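Local coordinates for HD domain protein (Enterococcus faecalis, PDB 4LRL) that probably hydrolyses deoxyribonucleoside triphosphates at a metal centre of the HD-domain type, under allosteric control by bound nucleotides such as dGTP and dTTP, at residues Val50-Ile55 with Ile126-Ala131; Leu56-Ser61 with Tyr169-Arg174; Ala62-Leu67 with Ala131-Val136. All blocks are in the same frame, centred on the assembly; numbering follows the deposited sequence.

Contact 1. Residues Val50-Ile55 with Ile126-Ala131; sequences VQHQVI and ITLCAA
Ile55 and Cys129 bring the two backbones closest, their CA atoms 6.8 Å apart. Residues 50-55 turn a corner here: strand 46-52 ends at His52, which sits at the N-cap position, and helix 53-60 starts at once with Gln53. Residues 126-131 are an inner part of helix 124-133, wound regularly by bonds such as Ala130 N to Ile126 O. No hydrogen bond passes between the two; what joins them is apolar packing plus one imidazole.

Ile55 carries much of the contact. Its CG1 lies anti to its own carbonyl carbon (chi1 -59°), which, with chi2 also near -60°, places Ile55 CD1 against Leu128 CB at 3.8 Å and Cys129 SG at 4.0 Å. One methyl thus bridges two consecutive residues of helix 124-133, and the side chains of Ile55 and Leu128 cross at about a right angle. Tyr95 of helix 87-108 touches both Ile55 and Leu128. This is the helical core of the HD domain, and helix 124-133 is the helix that leads into the His-Asp pair of the metal site; the strand-to-helix corner at 50-55 packs against its flank.

Val54 works one step along. Its CG1, turned anti to the backbone N, gives the sulfur a second methyl neighbour: Val54 CG1 to Cys129 SG is 3.8 Å. On the strand side of the corner, the His52 and Leu128 side chains also cross at about a right angle, with Leu128 CD1 lying 4.0 Å from His52 CE1. All five of these touching residues are buried, and strand 33-42 pairs with strand 46-52 beside them.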
loop_
_atom_site.group_PDB
_atom_site.type_symbol
_atom_site.label_atom_id
_atom_site.label_comp_id
_atom_site.label_asym_id
_atom_site.label_seq_id
_atom_site.Cartn_x
_atom_site.Cartn_y
_atom_site.Cartn_z
ATOM N N VAL C 50 -13.948 -18.640 11.108
ATOM C CA VAL C 50 -14.393 -20.024 11.285
ATOM C C VAL C 50 -15.606 -20.102 12.217
ATOM O O VAL C 50 -15.523 -19.686 13.383
ATOM C CB VAL C 50 -13.248 -20.919 11.821
ATOM C CG1 VAL C 50 -13.743 -22.347 12.115
ATOM C CG2 VAL C 50 -12.076 -20.941 10.840
ATOM N N GLN C 51 -16.722 -20.623 11.687
ATOM C CA GLN C 51 -17.974 -20.817 12.444
ATOM C C GLN C 51 -18.333 -22.281 12.686
ATOM O O GLN C 51 -19.021 -22.591 13.654
ATOM C CB GLN C 51 -19.172 -20.175 11.738
ATOM C CG GLN C 51 -19.193 -18.668 11.732
ATOM C CD GLN C 51 -18.730 -18.112 10.409
ATOM O OE1 GLN C 51 -19.524 -17.947 9.478
ATOM N NE2 GLN C 51 -17.439 -17.828 10.309
ATOM N N HIS C 52 -17.907 -23.170 11.792
ATOM C CA HIS C 52 -18.271 -24.584 11.885
ATOM C C HIS C 52 -17.263 -25.372 12.710
ATOM O O HIS C 52 -16.052 -25.215 12.539
ATOM C CB HIS C 52 -18.375 -25.211 10.493
ATOM C CG HIS C 52 -19.441 -24.609 9.633
ATOM N ND1 HIS C 52 -19.223 -23.503 8.834
ATOM C CD2 HIS C 52 -20.735 -24.965 9.440
ATOM C CE1 HIS C 52 -20.337 -23.204 8.189
ATOM N NE2 HIS C 52 -21.270 -24.074 8.540
ATOM N N GLN C 53 -17.777 -26.230 13.590
ATOM C CA GLN C 53 -16.959 -27.176 14.347
ATOM C C GLN C 53 -16.151 -28.094 13.419
ATOM O O GLN C 53 -14.996 -28.405 13.696
ATOM C CB GLN C 53 -17.849 -28.003 15.288
ATOM C CG GLN C 53 -17.098 -28.863 16.297
ATOM C CD GLN C 53 -16.287 -28.036 17.293
ATOM O OE1 GLN C 53 -16.845 -27.339 18.142
ATOM N NE2 GLN C 53 -14.964 -28.126 17.197
ATOM N N VAL C 54 -16.761 -28.521 12.318
ATOM C CA VAL C 54 -16.096 -29.386 11.349
ATOM C C VAL C 54 -14.832 -28.718 10.786
ATOM O O VAL C 54 -13.782 -29.357 10.676
ATOM C CB VAL C 54 -17.057 -29.784 10.197
ATOM C CG1 VAL C 54 -16.309 -30.469 9.059
ATOM C CG2 VAL C 54 -18.165 -30.682 10.719
ATOM N N ILE C 55 -14.945 -27.431 10.447
ATOM C CA ILE C 55 -13.841 -26.665 9.885
ATOM C C ILE C 55 -12.729 -26.477 10.921
ATOM O O ILE C 55 -11.557 -26.687 10.609
ATOM C CB ILE C 55 -14.320 -25.298 9.320
ATOM C CG1 ILE C 55 -15.385 -25.499 8.228
ATOM C CG2 ILE C 55 -13.134 -24.452 8.826
ATOM C CD1 ILE C 55 -14.946 -26.334 7.019
ATOM N N ILE C 126 -19.566 -28.855 2.433
ATOM C CA ILE C 126 -18.715 -29.635 1.536
ATOM C C ILE C 126 -17.760 -28.750 0.721
ATOM O O ILE C 126 -16.626 -29.144 0.440
ATOM C CB ILE C 126 -19.548 -30.569 0.594
ATOM C CG1 ILE C 126 -18.615 -31.482 -0.215
ATOM C CG2 ILE C 126 -20.465 -29.767 -0.323
ATOM C CD1 ILE C 126 -19.322 -32.396 -1.202
ATOM N N THR C 127 -18.225 -27.559 0.350
ATOM C CA THR C 127 -17.419 -26.642 -0.438
ATOM C C THR C 127 -16.278 -26.064 0.416
ATOM O O THR C 127 -15.148 -25.918 -0.067
ATOM C CB THR C 127 -18.274 -25.522 -1.065
ATOM O OG1 THR C 127 -19.390 -26.094 -1.766
ATOM C CG2 THR C 127 -17.458 -24.705 -2.050
ATOM N N LEU C 128 -16.578 -25.759 1.681
ATOM C CA LEU C 128 -15.575 -25.241 2.607
ATOM C C LEU C 128 -14.543 -26.313 2.925
ATOM O O LEU C 128 -13.341 -26.037 2.984
ATOM C CB LEU C 128 -16.230 -24.716 3.889
ATOM C CG LEU C 128 -17.124 -23.489 3.732
ATOM C CD1 LEU C 128 -17.825 -23.111 5.038
ATOM C CD2 LEU C 128 -16.313 -22.330 3.182
ATOM N N CYS C 129 -15.018 -27.542 3.106
ATOM C CA CYS C 129 -14.124 -28.664 3.364
ATOM C C CYS C 129 -13.165 -28.882 2.196
ATOM O O CYS C 129 -11.950 -28.919 2.389
ATOM C CB CYS C 129 -14.921 -29.927 3.686
ATOM S SG CYS C 129 -15.695 -29.852 5.310
ATOM N N ALA C 130 -13.707 -28.989 0.987
ATOM C CA ALA C 130 -12.871 -29.119 -0.217
ATOM C C ALA C 130 -11.881 -27.965 -0.393
ATOM O O ALA C 130 -10.751 -28.190 -0.820
ATOM C CB ALA C 130 -13.710 -29.285 -1.446
ATOM N N ALA C 131 -12.297 -26.747 -0.049
ATOM C CA ALA C 131 -11.412 -25.585 -0.126
ATOM C C ALA C 131 -10.238 -25.691 0.851
ATOM O O ALA C 131 -9.096 -25.429 0.494
ATOM C CB ALA C 131 -12.186 -24.319 0.131
#

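Contact 2. Residues Leu56-Ser61 with Tyr169-Arg174; sequences LDLINS and YQILNR. With DGT (2'-deoxyguanosine-5'-triphosphate), chain O.
Ile171 lies over the last turn of helix 53-60, overlapping Asp57, Leu58 and Ser61 at once. With CG1 anti to its carbonyl carbon (chi1 -68°), it sends its two branches to different neighbours. CD1 comes down on the Asp57 carbonyl, Ile171 CD1 to Asp57 O being 3.4 Å, and also touches Ser61 CB. The other branch, Ile171 CG2, rests against Leu58 CD2 at 3.8 Å. Leu58 is shared: its CD1 passes on to Leu172, where Leu58 CD1 and Leu172 CD2 are 3.9 Å apart and the side chains cross at about a right angle. The two helices run nearly antiparallel, at 165° between their local axes and 9.9 Å apart.

Just past Asn60, Leu58 O is gripped twice, by Ser61 N and by the hydroxyl: Ser61 OG donates to Leu58 O at 2.7 Å. Ser61 is also the N-cap residue of helix 62-65.

On the more exposed side, Asp57 and Arg174 have opposite charges but form no salt bridge, Asp57 OD2 lying well out of the guanidinium plane. Tyr29 links them: its OH is hydrogen-bonded to Asp57 OD2 and its ring makes a cation-pi contact with Arg174.

Asn60 faces dGTP, its OD1 accepting from both N1 (3.0 Å) and N2 of the nucleotide, a paired recognition of the Watson-Crick edge that reads the guanine base; this is probably one of the allosteric sites. Arg350 and Lys354 of the second subunit also bind this nucleotide.

Helix 53-60 therefore lies between the nucleotide and helix 167-175, with Leu58 and Ile59 against helix 124-133, Leu56 against strand 33-42, and Leu172 reaching helices 124-133 and 179-187.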
loop_
_atom_site.group_PDB
_atom_site.type_symbol
_atom_site.label_atom_id
_atom_site.label_comp_id
_atom_site.label_asym_id
_atom_site.label_seq_id
_atom_site.Cartn_x
_atom_site.Cartn_y
_atom_site.Cartn_z
ATOM N N LEU C 56 -13.099 -26.107 12.148
ATOM C CA LEU C 56 -12.115 -25.942 13.211
ATOM C C LEU C 56 -11.346 -27.241 13.450
ATOM O O LEU C 56 -10.115 -27.230 13.578
ATOM C CB LEU C 56 -12.763 -25.455 14.506
ATOM C CG LEU C 56 -11.779 -25.238 15.668
ATOM C CD1 LEU C 56 -10.763 -24.152 15.343
ATOM C CD2 LEU C 56 -12.494 -24.930 16.960
ATOM N N ASP C 57 -12.083 -28.353 13.492
ATOM C CA ASP C 57 -11.481 -29.675 13.672
ATOM C C ASP C 57 -10.550 -30.045 12.517
ATOM O O ASP C 57 -9.487 -30.632 12.735
ATOM C CB ASP C 57 -12.557 -30.753 13.835
ATOM C CG ASP C 57 -13.279 -30.672 15.165
ATOM O OD1 ASP C 57 -12.781 -30.002 16.096
ATOM O OD2 ASP C 57 -14.350 -31.296 15.280
ATOM N N LEU C 58 -10.949 -29.710 11.294
ATOM C CA LEU C 58 -10.108 -30.003 10.134
ATOM C C LEU C 58 -8.805 -29.215 10.194
ATOM O O LEU C 58 -7.734 -29.776 9.948
ATOM C CB LEU C 58 -10.851 -29.755 8.819
ATOM C CG LEU C 58 -11.881 -30.816 8.397
ATOM C CD1 LEU C 58 -12.647 -30.341 7.165
ATOM C CD2 LEU C 58 -11.250 -32.188 8.138
ATOM N N ILE C 59 -8.901 -27.929 10.544
ATOM C CA ILE C 59 -7.731 -27.066 10.703
ATOM C C ILE C 59 -6.788 -27.632 11.751
ATOM O O ILE C 59 -5.581 -27.652 11.563
ATOM C CB ILE C 59 -8.145 -25.616 11.089
ATOM C CG1 ILE C 59 -8.849 -24.946 9.901
ATOM C CG2 ILE C 59 -6.927 -24.803 11.580
ATOM C CD1 ILE C 59 -9.512 -23.626 10.213
ATOM N N ASN C 60 -7.368 -28.109 12.846
ATOM C CA ASN C 60 -6.618 -28.641 13.968
ATOM C C ASN C 60 -6.059 -30.042 13.737
ATOM O O ASN C 60 -5.216 -30.501 14.516
ATOM C CB ASN C 60 -7.479 -28.613 15.236
ATOM C CG ASN C 60 -7.550 -27.233 15.864
ATOM O OD1 ASN C 60 -6.715 -26.363 15.593
ATOM N ND2 ASN C 60 -8.544 -27.029 16.724
ATOM N N SER C 61 -6.524 -30.706 12.674
ATOM C CA SER C 61 -6.155 -32.098 12.385
ATOM C C SER C 61 -4.680 -32.244 11.981
ATOM O O SER C 61 -4.087 -31.303 11.458
ATOM C CB SER C 61 -7.052 -32.678 11.286
ATOM O OG SER C 61 -6.612 -32.262 10.003
ATOM N N TYR C 169 -10.097 -37.954 7.774
ATOM C CA TYR C 169 -11.179 -38.880 7.466
ATOM C C TYR C 169 -12.156 -38.975 8.631
ATOM O O TYR C 169 -13.370 -38.850 8.439
ATOM C CB TYR C 169 -10.630 -40.278 7.151
ATOM C CG TYR C 169 -11.710 -41.323 6.943
ATOM C CD1 TYR C 169 -12.219 -41.584 5.670
ATOM C CD2 TYR C 169 -12.227 -42.047 8.022
ATOM C CE1 TYR C 169 -13.211 -42.536 5.471
ATOM C CE2 TYR C 169 -13.223 -43.012 7.835
ATOM C CZ TYR C 169 -13.711 -43.246 6.557
ATOM O OH TYR C 169 -14.695 -44.188 6.359
ATOM N N GLN C 170 -11.618 -39.206 9.832
ATOM C CA GLN C 170 -12.438 -39.439 11.022
ATOM C C GLN C 170 -13.346 -38.259 11.355
ATOM O O GLN C 170 -14.367 -38.423 12.018
ATOM C CB GLN C 170 -11.566 -39.805 12.224
ATOM C CG GLN C 170 -10.821 -41.135 12.093
ATOM C CD GLN C 170 -11.753 -42.334 11.949
ATOM O OE1 GLN C 170 -12.936 -42.265 12.291
ATOM N NE2 GLN C 170 -11.217 -43.445 11.444
ATOM N N ILE C 171 -12.959 -37.077 10.884
ATOM C CA ILE C 171 -13.763 -35.869 11.016
ATOM C C ILE C 171 -14.862 -35.842 9.942
ATOM O O ILE C 171 -16.037 -35.617 10.236
ATOM C CB ILE C 171 -12.869 -34.608 10.932
ATOM C CG1 ILE C 171 -11.969 -34.528 12.177
ATOM C CG2 ILE C 171 -13.713 -33.329 10.773
ATOM C CD1 ILE C 171 -10.696 -33.711 11.985
ATOM N N LEU C 172 -14.459 -36.087 8.702
ATOM C CA LEU C 172 -15.365 -36.051 7.573
ATOM C C LEU C 172 -16.415 -37.163 7.621
ATOM O O LEU C 172 -17.589 -36.926 7.357
ATOM C CB LEU C 172 -14.572 -36.095 6.261
ATOM C CG LEU C 172 -13.641 -34.911 5.957
ATOM C CD1 LEU C 172 -12.854 -35.190 4.687
ATOM C CD2 LEU C 172 -14.379 -33.568 5.850
ATOM N N ASN C 173 -15.981 -38.369 7.967
ATOM C CA ASN C 173 -16.871 -39.525 8.076
ATOM C C ASN C 173 -17.831 -39.382 9.262
ATOM O O ASN C 173 -18.922 -39.936 9.257
ATOM C CB ASN C 173 -16.041 -40.805 8.177
ATOM C CG ASN C 173 -16.884 -42.045 8.367
ATOM O OD1 ASN C 173 -17.521 -42.541 7.434
ATOM N ND2 ASN C 173 -16.874 -42.569 9.581
ATOM N N ARG C 174 -17.412 -38.616 10.264
ATOM C CA ARG C 174 -18.266 -38.237 11.377
ATOM C C ARG C 174 -19.364 -37.265 10.926
ATOM O O ARG C 174 -20.432 -37.219 11.538
ATOM C CB ARG C 174 -17.423 -37.627 12.498
ATOM C CG ARG C 174 -18.138 -37.420 13.813
ATOM C CD ARG C 174 -17.237 -36.700 14.795
ATOM N NE ARG C 174 -17.998 -36.092 15.886
ATOM C CZ ARG C 174 -17.476 -35.266 16.792
ATOM N NH1 ARG C 174 -16.187 -34.948 16.745
ATOM N NH2 ARG C 174 -18.244 -34.760 17.748
HETATM P PG DGT O . -9.972 -22.434 22.439
HETATM O O1G DGT O . -10.119 -23.689 23.276
HETATM O O2G DGT O . -10.132 -22.644 20.950
HETATM O O3G DGT O . -10.744 -21.256 23.000
HETATM O O3B DGT O . -8.410 -22.061 22.602
HETATM P PB DGT O . -7.873 -20.561 22.361
HETATM O O1B DGT O . -8.855 -19.809 21.501
HETATM O O2B DGT O . -7.467 -19.989 23.702
HETATM O O3A DGT O . -6.499 -20.825 21.547
HETATM P PA DGT O . -6.409 -21.541 20.107
HETATM O O1A DGT O . -7.766 -21.840 19.551
HETATM O O2A DGT O . -5.404 -22.660 20.198
HETATM O "O5'" DGT O . -5.762 -20.364 19.218
HETATM C "C5'" DGT O . -6.215 -19.015 19.351
HETATM C "C4'" DGT O . -5.539 -18.120 18.320
HETATM O "O4'" DGT O . -4.632 -18.877 17.519
HETATM C "C3'" DGT O . -6.563 -17.517 17.370
HETATM O "O3'" DGT O . -6.344 -16.098 17.282
HETATM C "C2'" DGT O . -6.321 -18.180 16.024
HETATM C "C1'" DGT O . -4.862 -18.596 16.137
HETATM N N9 DGT O . -4.474 -19.770 15.312
HETATM C C8 DGT O . -3.566 -19.741 14.324
HETATM N N7 DGT O . -3.400 -20.960 13.760
HETATM C C5 DGT O . -4.220 -21.798 14.404
HETATM C C6 DGT O . -4.540 -23.235 14.306
HETATM O O6 DGT O . -3.961 -23.946 13.457
HETATM N N1 DGT O . -5.453 -23.729 15.155
HETATM C C2 DGT O . -6.078 -22.968 16.081
HETATM N N2 DGT O . -6.987 -23.539 16.901
HETATM N N3 DGT O . -5.828 -21.637 16.226
HETATM C C4 DGT O . -4.927 -21.013 15.426
#

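Contact 3. Residues Ala62-Leu67 with Ala131-Val136; sequences AEVQRL and ALLHDV. With NI (nickel (II) ion), chain N; DGT (2'-deoxyguanosine-5'-triphosphate), chain O.
Apolar contacts carry most of this meeting, and Val136 is at their centre. Its CG1 sits between its own backbone N and carbonyl carbon (chi1 84°), leaving CG2 anti to the N and directed at helix 62-65, where Val136 CG2 comes to 3.5 Å from Glu63 O. The same methyl lies near Val64 CG2 and Leu67 CD1, more loosely. Val64 also meets Leu133: Val64 CG2 is 3.8 Å from Leu133 CD2, the two side chains crossing at about a right angle. Leu67 lays CD2 near the carbonyl oxygens of Asp135 and Val136.

Polar contact across the pair is limited to a weak hydrogen bond, Arg66 NH1 to Val136 O at 3.5 Å, which is fairly straight and approaches with the oxygen at the edge of the guanidinium, in its plane. Glu63 turns its carboxylate elsewhere, to the backbone N of Glu167 and Val168.

The type I turn from Leu133 to Val136 carries the His-Asp pair that names the HD superfamily. His134 NE2 and Asp135 OD2 each coordinate the nickel ion at 2.2 Å. His90, Asp207 and two waters complete the site, and one water also donates to Asp135 OD1. His134 ND1 is held too, donating to Ala131 O at 2.8 Å in a bent bond, the oxygen 31° out of the ring plane.

The nucleotide contact belongs to residues 62-67. Gln65 NE2 donates to O6 of dGTP at 3.1 Å, nearly straight at 169°. NE2 is also bonded to Ile59 O, and Gln65 OE1 accepts from Arg68 NE, which together fix the amide's rotation; Arg350 of the second subunit packs beside Gln65.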
loop_
_atom_site.group_PDB
_atom_site.type_symbol
_atom_site.label_atom_id
_atom_site.label_comp_id
_atom_site.label_asym_id
_atom_site.label_seq_id
_atom_site.Cartn_x
_atom_site.Cartn_y
_atom_site.Cartn_z
ATOM N N ALA C 62 -4.117 -33.434 12.208
ATOM C CA ALA C 62 -2.690 -33.704 12.001
ATOM C C ALA C 62 -2.203 -33.442 10.578
ATOM O O ALA C 62 -1.109 -32.920 10.380
ATOM C CB ALA C 62 -2.361 -35.139 12.405
ATOM N N GLU C 63 -3.030 -33.807 9.602
ATOM C CA GLU C 63 -2.674 -33.737 8.194
ATOM C C GLU C 63 -2.682 -32.305 7.652
ATOM O O GLU C 63 -1.954 -31.994 6.714
ATOM C CB GLU C 63 -3.611 -34.621 7.367
ATOM C CG GLU C 63 -3.494 -36.119 7.638
ATOM C CD GLU C 63 -4.249 -36.562 8.886
ATOM O OE1 GLU C 63 -5.124 -35.799 9.358
ATOM O OE2 GLU C 63 -3.967 -37.675 9.394
ATOM N N VAL C 64 -3.517 -31.445 8.230
ATOM C CA VAL C 64 -3.555 -30.038 7.854
ATOM C C VAL C 64 -2.419 -29.287 8.559
ATOM O O VAL C 64 -1.771 -28.442 7.955
ATOM C CB VAL C 64 -4.932 -29.397 8.152
ATOM C CG1 VAL C 64 -4.919 -27.887 7.904
ATOM C CG2 VAL C 64 -6.014 -30.039 7.283
ATOM N N GLN C 65 -2.167 -29.624 9.820
ATOM C CA GLN C 65 -1.128 -28.969 10.606
ATOM C C GLN C 65 0.269 -29.086 9.999
ATOM O O GLN C 65 1.082 -28.167 10.136
ATOM C CB GLN C 65 -1.102 -29.504 12.040
ATOM C CG GLN C 65 -2.271 -29.028 12.886
ATOM C CD GLN C 65 -2.304 -27.518 13.068
ATOM O OE1 GLN C 65 -1.315 -26.907 13.469
ATOM N NE2 GLN C 65 -3.456 -26.917 12.795
ATOM N N ARG C 66 0.545 -30.207 9.332
ATOM C CA ARG C 66 1.884 -30.446 8.803
ATOM C C ARG C 66 2.175 -29.575 7.576
ATOM O O ARG C 66 3.331 -29.398 7.181
ATOM C CB ARG C 66 2.125 -31.942 8.534
ATOM C CG ARG C 66 1.259 -32.558 7.467
ATOM C CD ARG C 66 2.045 -33.568 6.646
ATOM N NE ARG C 66 1.556 -33.543 5.274
ATOM C CZ ARG C 66 2.233 -33.918 4.191
ATOM N NH1 ARG C 66 1.633 -33.815 3.016
ATOM N NH2 ARG C 66 3.482 -34.393 4.265
ATOM N N LEU C 67 1.121 -29.004 6.999
ATOM C CA LEU C 67 1.279 -28.021 5.937
ATOM C C LEU C 67 2.011 -26.752 6.413
ATOM O O LEU C 67 2.515 -26.002 5.595
ATOM C CB LEU C 67 -0.070 -27.694 5.287
ATOM C CG LEU C 67 -0.852 -28.852 4.654
ATOM C CD1 LEU C 67 -2.141 -28.368 3.966
ATOM C CD2 LEU C 67 0.008 -29.684 3.680
ATOM N N ALA C 131 -12.297 -26.747 -0.049
ATOM C CA ALA C 131 -11.412 -25.585 -0.126
ATOM C C ALA C 131 -10.238 -25.691 0.851
ATOM O O ALA C 131 -9.096 -25.429 0.494
ATOM C CB ALA C 131 -12.186 -24.319 0.131
ATOM N N LEU C 132 -10.529 -26.091 2.084
ATOM C CA LEU C 132 -9.501 -26.233 3.093
ATOM C C LEU C 132 -8.507 -27.358 2.769
ATOM O O LEU C 132 -7.293 -27.235 3.016
ATOM C CB LEU C 132 -10.144 -26.458 4.458
ATOM C CG LEU C 132 -9.178 -26.455 5.644
ATOM C CD1 LEU C 132 -8.451 -25.097 5.742
ATOM C CD2 LEU C 132 -9.925 -26.790 6.916
ATOM N N LEU C 133 -9.024 -28.446 2.211
ATOM C CA LEU C 133 -8.243 -29.668 2.046
ATOM C C LEU C 133 -7.626 -29.812 0.665
ATOM O O LEU C 133 -6.943 -30.809 0.409
ATOM C CB LEU C 133 -9.115 -30.893 2.343
ATOM C CG LEU C 133 -9.677 -31.050 3.757
ATOM C CD1 LEU C 133 -10.719 -32.151 3.765
ATOM C CD2 LEU C 133 -8.558 -31.322 4.768
ATOM N N HIS C 134 -7.844 -28.831 -0.216
ATOM C CA HIS C 134 -7.482 -28.987 -1.641
ATOM C C HIS C 134 -6.007 -29.352 -1.891
ATOM O O HIS C 134 -5.689 -30.006 -2.865
ATOM C CB HIS C 134 -7.907 -27.762 -2.481
ATOM C CG HIS C 134 -6.994 -26.577 -2.339
ATOM N ND1 HIS C 134 -6.859 -25.867 -1.161
ATOM C CD2 HIS C 134 -6.168 -25.980 -3.233
ATOM C CE1 HIS C 134 -5.986 -24.890 -1.335
ATOM N NE2 HIS C 134 -5.549 -24.936 -2.581
ATOM N N ASP C 135 -5.124 -28.943 -0.990
ATOM C CA ASP C 135 -3.683 -29.110 -1.176
ATOM C C ASP C 135 -3.064 -30.016 -0.122
ATOM O O ASP C 135 -1.838 -30.060 0.010
ATOM C CB ASP C 135 -2.989 -27.748 -1.105
ATOM C CG ASP C 135 -3.062 -26.976 -2.409
ATOM O OD1 ASP C 135 -3.355 -27.563 -3.483
ATOM O OD2 ASP C 135 -2.815 -25.755 -2.350
ATOM N N VAL C 136 -3.899 -30.735 0.622
ATOM C CA VAL C 136 -3.430 -31.531 1.750
ATOM C C VAL C 136 -2.451 -32.652 1.336
ATOM O O VAL C 136 -1.631 -33.072 2.129
ATOM C CB VAL C 136 -4.622 -32.049 2.615
ATOM C CG1 VAL C 136 -5.225 -33.322 2.041
ATOM C CG2 VAL C 136 -4.198 -32.247 4.052
HETATM NI NI NI N . -3.772 -24.248 -3.702
HETATM P PG DGT O . -9.972 -22.434 22.439
HETATM O O1G DGT O . -10.119 -23.689 23.276
HETATM O O2G DGT O . -10.132 -22.644 20.950
HETATM O O3G DGT O . -10.744 -21.256 23.000
HETATM O O3B DGT O . -8.410 -22.061 22.602
HETATM P PB DGT O . -7.873 -20.561 22.361
HETATM O O1B DGT O . -8.855 -19.809 21.501
HETATM O O2B DGT O . -7.467 -19.989 23.702
HETATM O O3A DGT O . -6.499 -20.825 21.547
HETATM P PA DGT O . -6.409 -21.541 20.107
HETATM O O1A DGT O . -7.766 -21.840 19.551
HETATM O O2A DGT O . -5.404 -22.660 20.198
HETATM O "O5'" DGT O . -5.762 -20.364 19.218
HETATM C "C5'" DGT O . -6.215 -19.015 19.351
HETATM C "C4'" DGT O . -5.539 -18.120 18.320
HETATM O "O4'" DGT O . -4.632 -18.877 17.519
HETATM C "C3'" DGT O . -6.563 -17.517 17.370
HETATM O "O3'" DGT O . -6.344 -16.098 17.282
HETATM C "C2'" DGT O . -6.321 -18.180 16.024
HETATM C "C1'" DGT O . -4.862 -18.596 16.137
HETATM N N9 DGT O . -4.474 -19.770 15.312
HETATM C C8 DGT O . -3.566 -19.741 14.324
HETATM N N7 DGT O . -3.400 -20.960 13.760
HETATM C C5 DGT O . -4.220 -21.798 14.404
HETATM C C6 DGT O . -4.540 -23.235 14.306
HETATM O O6 DGT O . -3.961 -23.946 13.457
HETATM N N1 DGT O . -5.453 -23.729 15.155
HETATM C C2 DGT O . -6.078 -22.968 16.081
HETATM N N2 DGT O . -6.987 -23.539 16.901
HETATM N N3 DGT O . -5.828 -21.637 16.226
HETATM C C4 DGT O . -4.927 -21.013 15.426
HETATM O O HOH W 1 -3.226 -25.413 -5.413
HETATM O O HOH W 2 -1.484 -23.780 -4.324
#

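Starting from the N terminus, strand 46-52 runs into helix 53-60 and then helix 62-65, so the first segments of contacts 1, 2 and 3 follow one another without a gap. Their partners come later and in a different order: contact 1 closes a loop onto helix 124-133, contact 3 onto the end of that helix and the turn after it, and contact 2 onto helix 167-175. Contact 3 is therefore nested within contact 2, while contact 1 crosses both and shares Ala131 with contact 3. Together they tie residues 50-67, which include dGTP-pocket residues Ile59, Asn60 and Gln65, to helix 124-133 with its nickel ligands and to helix 167-175.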